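Local coordinates for protein FAD synthetase (PDB 2WSI) that transfers the adenylyl group of ATP to flavin mononucleotide, making the coenzyme FAD and releasing diphosphate, at residues I178-T181 with P186-M189. Numbering follows the deposited sequence.
With FAD (flavin-adenine dinucleotide), chain C.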
loop_
_atom_site.group_PDB
_atom_site.type_symbol
_atom_site.label_atom_id
_atom_site.label_comp_id
_atom_site.label_asym_id
_atom_site.label_seq_id
_atom_site.Cartn_x
_atom_site.Cartn_y
_atom_site.Cartn_z
ATOM N N ILE A 178 -10.307 11.064 -8.492
ATOM C CA ILE A 178 -11.496 11.285 -7.661
ATOM C C ILE A 178 -12.699 10.860 -8.499
ATOM O O ILE A 178 -12.952 11.443 -9.539
ATOM C CB ILE A 178 -11.601 12.747 -7.201
ATOM C CG1 ILE A 178 -10.367 13.134 -6.351
ATOM C CG2 ILE A 178 -12.877 12.950 -6.401
ATOM C CD1 ILE A 178 -10.405 14.583 -5.838
ATOM N N GLN A 179 -13.433 9.848 -8.049
ATOM C CA GLN A 179 -14.412 9.196 -8.907
ATOM C C GLN A 179 -15.544 8.586 -8.082
ATOM O O GLN A 179 -15.301 7.903 -7.092
ATOM C CB GLN A 179 -13.691 8.075 -9.696
ATOM C CG GLN A 179 -14.501 7.442 -10.769
ATOM C CD GLN A 179 -13.691 6.450 -11.585
ATOM O OE1 GLN A 179 -12.683 5.933 -11.119
ATOM N NE2 GLN A 179 -14.135 6.178 -12.806
ATOM N N ARG A 180 -16.780 8.813 -8.497
ATOM C CA ARG A 180 -17.934 8.165 -7.869
ATOM C C ARG A 180 -17.900 6.666 -8.092
ATOM O O ARG A 180 -17.316 6.200 -9.064
ATOM C CB ARG A 180 -19.238 8.733 -8.431
ATOM C CG ARG A 180 -19.593 10.099 -7.847
ATOM C CD ARG A 180 -19.988 9.971 -6.368
ATOM N NE ARG A 180 -20.061 11.281 -5.730
ATOM C CZ ARG A 180 -20.231 11.492 -4.422
ATOM N NH1 ARG A 180 -20.361 10.476 -3.587
ATOM N NH2 ARG A 180 -20.263 12.740 -3.949
ATOM N N THR A 181 -18.473 5.900 -7.169
ATOM C CA THR A 181 -18.605 4.462 -7.403
ATOM C C THR A 181 -19.620 4.256 -8.497
ATOM O O THR A 181 -20.374 5.168 -8.797
ATOM C CB THR A 181 -19.093 3.729 -6.182
ATOM O OG1 THR A 181 -20.251 4.415 -5.677
ATOM C CG2 THR A 181 -17.969 3.660 -5.108
ATOM N N PRO A 186 -22.348 0.707 -3.479
ATOM C CA PRO A 186 -22.981 1.742 -2.669
ATOM C C PRO A 186 -22.385 3.111 -3.021
ATOM O O PRO A 186 -21.262 3.157 -3.510
ATOM C CB PRO A 186 -22.613 1.352 -1.229
ATOM C CG PRO A 186 -21.788 0.127 -1.302
ATOM C CD PRO A 186 -21.408 -0.124 -2.712
ATOM N N ASP A 187 -23.100 4.204 -2.777
ATOM C CA ASP A 187 -22.595 5.523 -3.153
ATOM C C ASP A 187 -21.562 6.057 -2.155
ATOM O O ASP A 187 -21.870 6.311 -1.005
ATOM C CB ASP A 187 -23.756 6.534 -3.275
ATOM C CG ASP A 187 -23.326 7.879 -3.912
ATOM O OD1 ASP A 187 -22.137 8.062 -4.280
ATOM O OD2 ASP A 187 -24.196 8.776 -4.050
ATOM N N PHE A 188 -20.323 6.189 -2.603
ATOM C CA PHE A 188 -19.322 6.988 -1.894
ATOM C C PHE A 188 -18.291 7.404 -2.934
ATOM O O PHE A 188 -18.344 6.943 -4.074
ATOM C CB PHE A 188 -18.643 6.222 -0.744
ATOM C CG PHE A 188 -18.010 4.906 -1.148
ATOM C CD1 PHE A 188 -16.740 4.861 -1.684
ATOM C CD2 PHE A 188 -18.685 3.703 -0.940
ATOM C CE1 PHE A 188 -16.150 3.649 -2.051
ATOM C CE2 PHE A 188 -18.109 2.482 -1.293
ATOM C CZ PHE A 188 -16.831 2.449 -1.835
ATOM N N MET A 189 -17.390 8.301 -2.566
ATOM C CA MET A 189 -16.398 8.765 -3.525
ATOM C C MET A 189 -15.177 7.880 -3.427
ATOM O O MET A 189 -14.642 7.673 -2.336
ATOM C CB MET A 189 -15.992 10.226 -3.252
ATOM C CG MET A 189 -15.196 10.840 -4.413
ATOM S SD MET A 189 -16.249 11.174 -5.886
ATOM C CE MET A 189 -16.849 12.801 -5.398
HETATM P PA FAD C . -7.252 -5.147 -5.476
HETATM O O1A FAD C . -6.496 -6.420 -5.212
HETATM O O2A FAD C . -8.737 -5.367 -5.372
HETATM O O5B FAD C . -6.758 -3.902 -4.562
HETATM C C5B FAD C . -7.111 -2.590 -4.960
HETATM C C4B FAD C . -7.292 -1.732 -3.704
HETATM O O4B FAD C . -8.530 -2.022 -3.110
HETATM C C3B FAD C . -6.242 -2.040 -2.654
HETATM O O3B FAD C . -5.092 -1.249 -2.821
HETATM C C2B FAD C . -6.977 -1.700 -1.370
HETATM O O2B FAD C . -6.905 -0.315 -1.110
HETATM C C1B FAD C . -8.399 -2.071 -1.702
HETATM N N9A FAD C . -8.636 -3.451 -1.250
HETATM C C8A FAD C . -8.539 -4.614 -1.971
HETATM N N7A FAD C . -8.864 -5.659 -1.163
HETATM C C5A FAD C . -9.142 -5.157 0.068
HETATM C C6A FAD C . -9.511 -5.746 1.260
HETATM N N6A FAD C . -9.678 -7.075 1.387
HETATM N N1A FAD C . -9.751 -4.937 2.333
HETATM C C2A FAD C . -9.623 -3.566 2.263
HETATM N N3A FAD C . -9.218 -2.986 1.083
HETATM C C4A FAD C . -9.017 -3.779 0.008
HETATM N N1 FAD C . -15.236 -1.635 -9.111
HETATM C C2 FAD C . -16.171 -1.127 -9.975
HETATM O O2 FAD C . -16.314 -1.622 -11.094
HETATM N N3 FAD C . -16.956 -0.067 -9.595
HETATM C C4 FAD C . -16.819 0.495 -8.345
HETATM O O4 FAD C . -17.551 1.453 -8.073
HETATM C C4X FAD C . -15.868 -0.019 -7.458
HETATM N N5 FAD C . -15.691 0.518 -6.185
HETATM C C5X FAD C . -14.739 0.002 -5.327
HETATM C C6 FAD C . -14.554 0.532 -4.050
HETATM C C7 FAD C . -13.605 -0.031 -3.192
HETATM C C7M FAD C . -13.389 0.509 -1.807
HETATM C C8 FAD C . -12.838 -1.105 -3.625
HETATM C C8M FAD C . -11.797 -1.703 -2.727
HETATM C C9 FAD C . -13.018 -1.620 -4.896
HETATM C C9A FAD C . -13.968 -1.084 -5.743
HETATM N N10 FAD C . -14.138 -1.631 -6.999
HETATM C C10 FAD C . -15.068 -1.083 -7.860
HETATM C "C1'" FAD C . -13.270 -2.779 -7.438
HETATM C "C2'" FAD C . -11.971 -2.254 -8.088
HETATM O "O2'" FAD C . -12.194 -1.301 -9.100
HETATM C "C3'" FAD C . -11.098 -3.370 -8.656
HETATM O "O3'" FAD C . -11.706 -3.890 -9.813
HETATM C "C4'" FAD C . -10.898 -4.474 -7.635
HETATM O "O4'" FAD C . -10.527 -3.922 -6.389
HETATM C "C5'" FAD C . -9.789 -5.425 -8.087
HETATM O "O5'" FAD C . -8.710 -4.667 -8.602
HETATM P P FAD C . -7.185 -5.077 -8.281
HETATM O O1P FAD C . -7.065 -6.583 -8.253
HETATM O O2P FAD C . -6.245 -4.375 -9.235
HETATM O O3P FAD C . -6.797 -4.489 -6.849
HETATM O O HOH W 1 -22.225 5.970 -6.525
#
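Thr181 sets its methyl over one face of the Phe188 ring in a CH-pi contact, CG2 lying 3.7 Å from the ring centroid and 15° off the ring normal. Its OG1, turned between the backbone N and the carbonyl carbon (chi1 49°), donates to Pro186 O at 2.7 Å, from a position tilted out of the carbonyl plane, and accepts from a water that also reaches, weakly, toward Asp187 OD1. The backbone of the same residue adds a third tie, Thr181 N to Phe188 O at 3.3 Å. Beyond it Arg180 and Met189 form a non-hydrogen-bonded antiparallel pair with both side chains on one face of the sheet. The Met189 chain, bent at chi2 and chi3, brings SD against the backbone, 3.5 Å from Gln179 C, and lays CE over one face of the Arg180 guanidinium. Ile178 CG2 touches Met189 CG at 3.7 Å, closing the apolar end. From the other flank Asp187 OD1 approaches Arg180 NH1 obliquely in a salt bridge of 3.1 Å; the planes stand 71° apart and its hydrogen bond is weak. This antiparallel hairpin joins edge strand 178-180 of the mixed sheet to strand 189-191, and its looped end, at Thr181 and Phe188, borders the flavin: the Phe188 ring meets FAD C6 with its edge, while Thr181 CA lies 3.3 Å from FAD O4. A serine in place of Thr181 would keep a hydroxyl but lack the methyl, and would probably leave this face of Phe188 without its CH-pi partner and the ring less firmly set beside the flavin. The hydroxyl thus ties the two arms of the hairpin together while the methyl packs against an aromatic wall of the FAD pocket, and the Arg180-Asp187 pair lies where both residues are exposed to solvent.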